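Local structure of sensor protein (Rhodopseudomonas palustris, 2OOL) at residues 284-287 with 292-295; 184-189 with 194-199. The protein probably acts as a light-regulated histidine kinase, a bacteriophytochrome of which this chain is the biliverdin-binding PAS-GAF piece. All blocks are in the same frame, centred on the assembly; numbering follows the deposited sequence.

Interaction 1: residues 284-287 with 292-295; sequences ISIV and LWGM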
ATOM      1  N   ILE A 284       6.904   9.088 -13.807  1.00 53.59           N
ATOM      2  CA  ILE A 284       5.523   9.227 -13.404  1.00 52.97           C
ATOM      3  C   ILE A 284       5.206  10.717 -13.472  1.00 53.20           C
ATOM      4  O   ILE A 284       5.919  11.567 -12.889  1.00 54.40           O
ATOM      5  CB  ILE A 284       5.286   8.730 -11.957  1.00 52.96           C
ATOM      6  CG1 ILE A 284       5.726   7.258 -11.744  1.00 53.84           C
ATOM      7  CG2 ILE A 284       3.866   8.931 -11.547  1.00 52.96           C
ATOM      8  CD1 ILE A 284       7.079   7.146 -11.140  1.00 57.65           C
ATOM      9  N   SER A 285       4.131  11.044 -14.158  1.00 53.79           N
ATOM     10  CA  SER A 285       3.635  12.431 -14.316  1.00 54.47           C
ATOM     11  C   SER A 285       3.058  13.021 -13.032  1.00 54.48           C
ATOM     12  O   SER A 285       2.465  12.316 -12.220  1.00 55.47           O
ATOM     13  CB  SER A 285       2.560  12.455 -15.442  1.00 55.03           C
ATOM     14  OG  SER A 285       3.168  12.086 -16.673  1.00 57.31           O
ATOM     15  N   ILE A 286       3.222  14.322 -12.843  1.00 54.43           N
ATOM     16  CA  ILE A 286       2.445  15.037 -11.824  1.00 55.04           C
ATOM     17  C   ILE A 286       1.545  15.992 -12.564  1.00 55.16           C
ATOM     18  O   ILE A 286       2.021  16.830 -13.314  1.00 55.19           O
ATOM     19  CB  ILE A 286       3.341  15.814 -10.819  1.00 54.68           C
ATOM     20  CG1 ILE A 286       4.322  14.852 -10.137  1.00 54.92           C
ATOM     21  CG2 ILE A 286       2.465  16.632  -9.813  1.00 54.06           C
ATOM     22  CD1 ILE A 286       5.462  15.570  -9.373  1.00 53.47           C
ATOM     23  N   VAL A 287       0.244  15.829 -12.371  1.00 56.76           N
ATOM     24  CA  VAL A 287      -0.768  16.509 -13.178  1.00 57.67           C
ATOM     25  C   VAL A 287      -1.708  17.326 -12.309  1.00 58.86           C
ATOM     26  O   VAL A 287      -2.461  16.789 -11.481  1.00 58.02           O
ATOM     27  CB  VAL A 287      -1.608  15.475 -13.996  1.00 58.02           C
ATOM     28  CG1 VAL A 287      -2.800  16.129 -14.741  1.00 56.24           C
ATOM     29  CG2 VAL A 287      -0.710  14.707 -15.008  1.00 57.77           C
ATOM     30  N   LEU A 292       0.438  19.252 -17.087  1.00 60.49           N
ATOM     31  CA  LEU A 292       1.655  18.626 -16.554  1.00 59.84           C
ATOM     32  C   LEU A 292       2.416  19.626 -15.656  1.00 58.96           C
ATOM     33  O   LEU A 292       2.904  20.663 -16.109  1.00 58.89           O
ATOM     34  CB  LEU A 292       2.514  18.085 -17.723  1.00 59.81           C
ATOM     35  CG  LEU A 292       3.471  16.898 -17.551  1.00 59.61           C
ATOM     36  CD1 LEU A 292       2.834  15.677 -16.855  1.00 53.82           C
ATOM     37  CD2 LEU A 292       4.049  16.511 -18.906  1.00 58.50           C
ATOM     38  N   TRP A 293       2.459  19.343 -14.360  1.00 57.37           N
ATOM     39  CA  TRP A 293       3.149  20.214 -13.419  1.00 56.38           C
ATOM     40  C   TRP A 293       4.614  19.867 -13.318  1.00 55.37           C
ATOM     41  O   TRP A 293       5.457  20.732 -13.058  1.00 54.36           O
ATOM     42  CB  TRP A 293       2.472  20.093 -12.057  1.00 56.31           C
ATOM     43  CG  TRP A 293       3.090  20.896 -10.958  1.00 56.44           C
ATOM     44  CD1 TRP A 293       2.681  22.119 -10.510  1.00 56.53           C
ATOM     45  CD2 TRP A 293       4.200  20.513 -10.118  1.00 55.44           C
ATOM     46  NE1 TRP A 293       3.475  22.527  -9.462  1.00 56.27           N
ATOM     47  CE2 TRP A 293       4.409  21.559  -9.202  1.00 56.46           C
ATOM     48  CE3 TRP A 293       5.036  19.398 -10.067  1.00 56.35           C
ATOM     49  CZ2 TRP A 293       5.420  21.525  -8.249  1.00 56.78           C
ATOM     50  CZ3 TRP A 293       6.047  19.363  -9.110  1.00 56.00           C
ATOM     51  CH2 TRP A 293       6.217  20.417  -8.212  1.00 57.22           C
ATOM     52  N   GLY A 294       4.899  18.580 -13.471  1.00 55.06           N
ATOM     53  CA  GLY A 294       6.244  18.012 -13.302  1.00 54.95           C
ATOM     54  C   GLY A 294       6.263  16.491 -13.498  1.00 54.98           C
ATOM     55  O   GLY A 294       5.264  15.887 -13.895  1.00 52.43           O
ATOM     56  N   MET A 295       7.424  15.886 -13.223  1.00 55.19           N
ATOM     57  CA  MET A 295       7.627  14.443 -13.347  1.00 56.23           C
ATOM     58  C   MET A 295       8.529  13.932 -12.223  1.00 55.90           C
ATOM     59  O   MET A 295       9.427  14.646 -11.780  1.00 55.60           O
ATOM     60  CB  MET A 295       8.351  14.111 -14.653  1.00 57.52           C
ATOM     61  CG  MET A 295       7.799  14.737 -15.883  1.00 62.80           C
ATOM     62  SD  MET A 295       6.848  13.603 -16.928  1.00 64.39           S
ATOM     63  CE  MET A 295       8.208  13.018 -17.949  1.00 67.96           C
TER
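I286 O is gripped by two backbone amides of the facing strand. W293 N gives the shorter bond, 2.8 Å, its N-H line bent to 153°, while G294 N adds a weak one at 3.4 Å. The return bond, from I286 N to G294 O, is 2.8 Å long. Beyond it M295 CA makes a C-H...O contact with I284 O.

On the I286 side of the sheet, the isoleucine and the indole of W293 lie side by side and point the same way. CG2 of I286 meets W293 CE3 at 3.8 Å, and its CD1 reaches W293 CZ3 at the same separation of 3.8 Å. With CG of W293 anti to the backbone N (chi1 178°), the six-membered ring is laid along the isoleucine; a side chain on G294 would run into W293 CE3, so a glycine suits this position. T322 and I325 of helix 308-332 pack against I286 on this face.

The other face carries S285, V287, L292 and M295. L292 CD1 packs on S285 CB at 3.5 Å and also reaches V287 CG2. S285 OG hydrogen-bonds to Y225 O and R231 NH1, and M295, bent at chi2 and chi3, touches the bilin. W293 and G294 both oppose I286, forming a classic beta bulge in a hairpin of the GAF-domain sheet beside the chromophore pocket.

Interaction 2: residues 184-189 with 194-199; sequences VYQFAA and QVIAED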
ATOM      1  N   VAL A 184      12.589  14.826  -8.612  1.00 51.68           N
ATOM      2  CA  VAL A 184      11.310  15.479  -8.887  1.00 51.65           C
ATOM      3  C   VAL A 184      11.645  16.715  -9.720  1.00 51.81           C
ATOM      4  O   VAL A 184      12.442  17.553  -9.322  1.00 51.63           O
ATOM      5  CB  VAL A 184      10.560  15.845  -7.621  1.00 50.58           C
ATOM      6  CG1 VAL A 184       9.209  16.492  -7.991  1.00 50.81           C
ATOM      7  CG2 VAL A 184      10.388  14.602  -6.798  1.00 50.05           C
ATOM      8  N   TYR A 185      11.058  16.769 -10.893  1.00 52.77           N
ATOM      9  CA  TYR A 185      11.375  17.734 -11.937  1.00 52.81           C
ATOM     10  C   TYR A 185      10.123  18.573 -12.116  1.00 52.87           C
ATOM     11  O   TYR A 185       9.064  18.020 -12.406  1.00 52.52           O
ATOM     12  CB  TYR A 185      11.633  16.970 -13.248  1.00 53.69           C
ATOM     13  CG  TYR A 185      12.114  17.798 -14.424  1.00 54.27           C
ATOM     14  CD1 TYR A 185      11.293  18.030 -15.534  1.00 54.20           C
ATOM     15  CD2 TYR A 185      13.384  18.306 -14.453  1.00 54.84           C
ATOM     16  CE1 TYR A 185      11.739  18.774 -16.627  1.00 52.83           C
ATOM     17  CE2 TYR A 185      13.844  19.075 -15.543  1.00 54.76           C
ATOM     18  CZ  TYR A 185      13.015  19.287 -16.640  1.00 57.39           C
ATOM     19  OH  TYR A 185      13.488  20.067 -17.715  1.00 56.43           O
ATOM     20  N   GLN A 186      10.246  19.893 -11.983  1.00 51.48           N
ATOM     21  CA  GLN A 186       9.086  20.780 -12.074  1.00 52.46           C
ATOM     22  C   GLN A 186       9.209  21.639 -13.316  1.00 51.95           C
ATOM     23  O   GLN A 186      10.292  22.147 -13.609  1.00 51.72           O
ATOM     24  CB  GLN A 186       9.026  21.727 -10.849  1.00 52.24           C
ATOM     25  CG  GLN A 186       7.757  22.586 -10.796  1.00 51.80           C
ATOM     26  CD  GLN A 186       7.780  23.613  -9.670  1.00 53.97           C
ATOM     27  OE1 GLN A 186       6.772  24.247  -9.372  1.00 58.66           O
ATOM     28  NE2 GLN A 186       8.915  23.773  -9.051  1.00 50.42           N
ATOM     29  N   PHE A 187       8.104  21.811 -14.030  1.00 52.56           N
ATOM     30  CA  PHE A 187       8.102  22.622 -15.279  1.00 52.07           C
ATOM     31  C   PHE A 187       7.886  24.106 -14.916  1.00 52.73           C
ATOM     32  O   PHE A 187       7.052  24.416 -14.038  1.00 52.09           O
ATOM     33  CB  PHE A 187       7.013  22.134 -16.233  1.00 52.21           C
ATOM     34  CG  PHE A 187       7.345  20.813 -16.951  1.00 51.28           C
ATOM     35  CD1 PHE A 187       6.653  19.660 -16.644  1.00 50.46           C
ATOM     36  CD2 PHE A 187       8.384  20.744 -17.881  1.00 47.34           C
ATOM     37  CE1 PHE A 187       6.979  18.455 -17.251  1.00 50.05           C
ATOM     38  CE2 PHE A 187       8.697  19.574 -18.512  1.00 50.41           C
ATOM     39  CZ  PHE A 187       8.006  18.411 -18.201  1.00 50.68           C
ATOM     40  N   ALA A 188       8.697  24.979 -15.531  1.00 51.65           N
ATOM     41  CA  ALA A 188       8.453  26.438 -15.634  1.00 51.88           C
ATOM     42  C   ALA A 188       7.403  26.741 -16.721  1.00 52.59           C
ATOM     43  O   ALA A 188       7.046  25.871 -17.545  1.00 52.99           O
ATOM     44  CB  ALA A 188       9.764  27.158 -16.013  1.00 50.66           C
ATOM     45  N   ALA A 189       6.970  27.990 -16.755  1.00 52.86           N
ATOM     46  CA  ALA A 189       5.954  28.483 -17.689  1.00 53.05           C
ATOM     47  C   ALA A 189       6.340  28.258 -19.145  1.00 53.19           C
ATOM     48  O   ALA A 189       5.483  27.991 -19.948  1.00 53.19           O
ATOM     49  CB  ALA A 189       5.700  29.964 -17.419  1.00 53.22           C
ATOM     50  N   GLN A 194      13.382  22.298 -13.835  1.00 55.17           N
ATOM     51  CA  GLN A 194      14.462  22.169 -12.871  1.00 54.69           C
ATOM     52  C   GLN A 194      14.199  20.970 -11.936  1.00 53.81           C
ATOM     53  O   GLN A 194      13.067  20.758 -11.515  1.00 51.72           O
ATOM     54  CB  GLN A 194      14.514  23.440 -12.020  1.00 55.11           C
ATOM     55  CG  GLN A 194      15.727  23.563 -11.137  1.00 56.35           C
ATOM     56  CD  GLN A 194      15.691  24.784 -10.274  1.00 57.40           C
ATOM     57  OE1 GLN A 194      14.635  25.364 -10.052  1.00 64.12           O
ATOM     58  NE2 GLN A 194      16.840  25.193  -9.786  1.00 59.61           N
ATOM     59  N   VAL A 195      15.267  20.249 -11.561  1.00 53.55           N
ATOM     60  CA  VAL A 195      15.222  19.237 -10.501  1.00 52.01           C
ATOM     61  C   VAL A 195      15.112  19.961  -9.163  1.00 52.05           C
ATOM     62  O   VAL A 195      16.046  20.625  -8.720  1.00 50.85           O
ATOM     63  CB  VAL A 195      16.480  18.350 -10.539  1.00 52.78           C
ATOM     64  CG1 VAL A 195      16.498  17.344  -9.359  1.00 52.05           C
ATOM     65  CG2 VAL A 195      16.584  17.585 -11.951  1.00 47.29           C
ATOM     66  N   ILE A 196      13.968  19.846  -8.520  1.00 51.69           N
ATOM     67  CA  ILE A 196      13.760  20.537  -7.258  1.00 52.38           C
ATOM     68  C   ILE A 196      13.946  19.632  -6.035  1.00 52.20           C
ATOM     69  O   ILE A 196      14.051  20.122  -4.896  1.00 53.67           O
ATOM     70  CB  ILE A 196      12.396  21.233  -7.230  1.00 52.87           C
ATOM     71  CG1 ILE A 196      11.257  20.231  -7.487  1.00 53.22           C
ATOM     72  CG2 ILE A 196      12.368  22.320  -8.321  1.00 54.57           C
ATOM     73  CD1 ILE A 196       9.877  20.757  -7.166  1.00 53.86           C
ATOM     74  N   ALA A 197      14.010  18.325  -6.240  1.00 51.94           N
ATOM     75  CA  ALA A 197      14.300  17.392  -5.142  1.00 52.29           C
ATOM     76  C   ALA A 197      14.919  16.156  -5.754  1.00 52.16           C
ATOM     77  O   ALA A 197      14.781  15.925  -6.954  1.00 50.87           O
ATOM     78  CB  ALA A 197      13.034  17.020  -4.351  1.00 51.22           C
ATOM     79  N   GLU A 198      15.604  15.388  -4.913  1.00 52.44           N
ATOM     80  CA  GLU A 198      16.407  14.256  -5.337  1.00 53.77           C
ATOM     81  C   GLU A 198      16.699  13.323  -4.175  1.00 54.25           C
ATOM     82  O   GLU A 198      17.018  13.759  -3.105  1.00 52.05           O
ATOM     83  CB  GLU A 198      17.743  14.733  -5.878  1.00 54.24           C
ATOM     84  CG  GLU A 198      18.514  13.672  -6.642  1.00 53.83           C
ATOM     85  CD  GLU A 198      19.794  14.237  -7.222  1.00 55.34           C
ATOM     86  OE1 GLU A 198      20.633  14.695  -6.408  1.00 55.59           O
ATOM     87  OE2 GLU A 198      19.931  14.239  -8.490  1.00 54.39           O
ATOM     88  N   ASP A 199      16.549  12.019  -4.393  1.00 55.73           N
ATOM     89  CA  ASP A 199      17.142  11.050  -3.467  1.00 55.70           C
ATOM     90  C   ASP A 199      17.904  10.066  -4.304  1.00 56.01           C
ATOM     91  O   ASP A 199      17.381   9.540  -5.287  1.00 53.25           O
ATOM     92  CB  ASP A 199      16.067  10.337  -2.665  1.00 56.20           C
ATOM     93  CG  ASP A 199      16.613   9.667  -1.395  1.00 56.15           C
ATOM     94  OD1 ASP A 199      17.334  10.297  -0.589  1.00 62.52           O
ATOM     95  OD2 ASP A 199      16.311   8.488  -1.204  1.00 60.55           O
TER
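The Y185 ring meets the backbone of Q194 obliquely, CE2 lying 3.7 Å from Q194 N, and V195 N also approaches the ring at a slant. Its CD2 corner touches V195 CG2 at 4.1 Å. The other carbon next to CG, CD1, sits above one face of the F187 ring, offset toward its rim, so two aromatic side chains meet on the same face of the strand. With CG of Y185 anti to the backbone N (chi1 -174°), the phenol leans toward residues 194-195 although its CB heads for the face of the sheet. An alanine in place of Y185 would remove the ring, and the Q194 backbone, V195 CG2 and one face of F187 would probably lose their aromatic neighbour. I217 packs against both Y185 and F187.

On the reverse side, the extended chain of Q186 crosses I196: its NE2 rests against I196 CD1 at 3.7 Å, a van der Waals contact of a polar amide with a methyl, and Q186 CB meets the same methyl. The amide of Q194 sends NE2 to D209 O. V184 lines up with A197, the two CB atoms 4.3 Å apart, and C166 of helix 162-177 packs on both.

Four backbone hydrogen bonds join the strands. I196 N reaches V184 O at 2.9 Å, and V184 N bonds to A197 O; I196 and A197 thus both face V184, a classic beta bulge. Q186 and Q194 close a reciprocal pair, in which the bond from Q186 N to Q194 O, at 170°, is the straighter. Past the bulge, V195 touches the bilin, so this hairpin borders the biliverdin pocket of the GAF domain.

Both contacts are bulged antiparallel hairpins of one GAF-domain sheet, and strands 181-187 and 291-300, one from each, are neighbours in it. M295 N lies 2.8 Å from Y185 O and W293 O lies 3.0 Å from F187 N, probable hydrogen bonds that knit the two together. Interaction 1 is the more deeply buried; its I286 faces the last helix of this chain, 308-332. Interaction 2, farther from the centre of the chain, is only partly buried and mixes glutamine amides with its apolar contacts. Tryptophan packs on isoleucine in the first, whereas in the second a tyrosine ring lies against backbone; each sends one residue to the pocket.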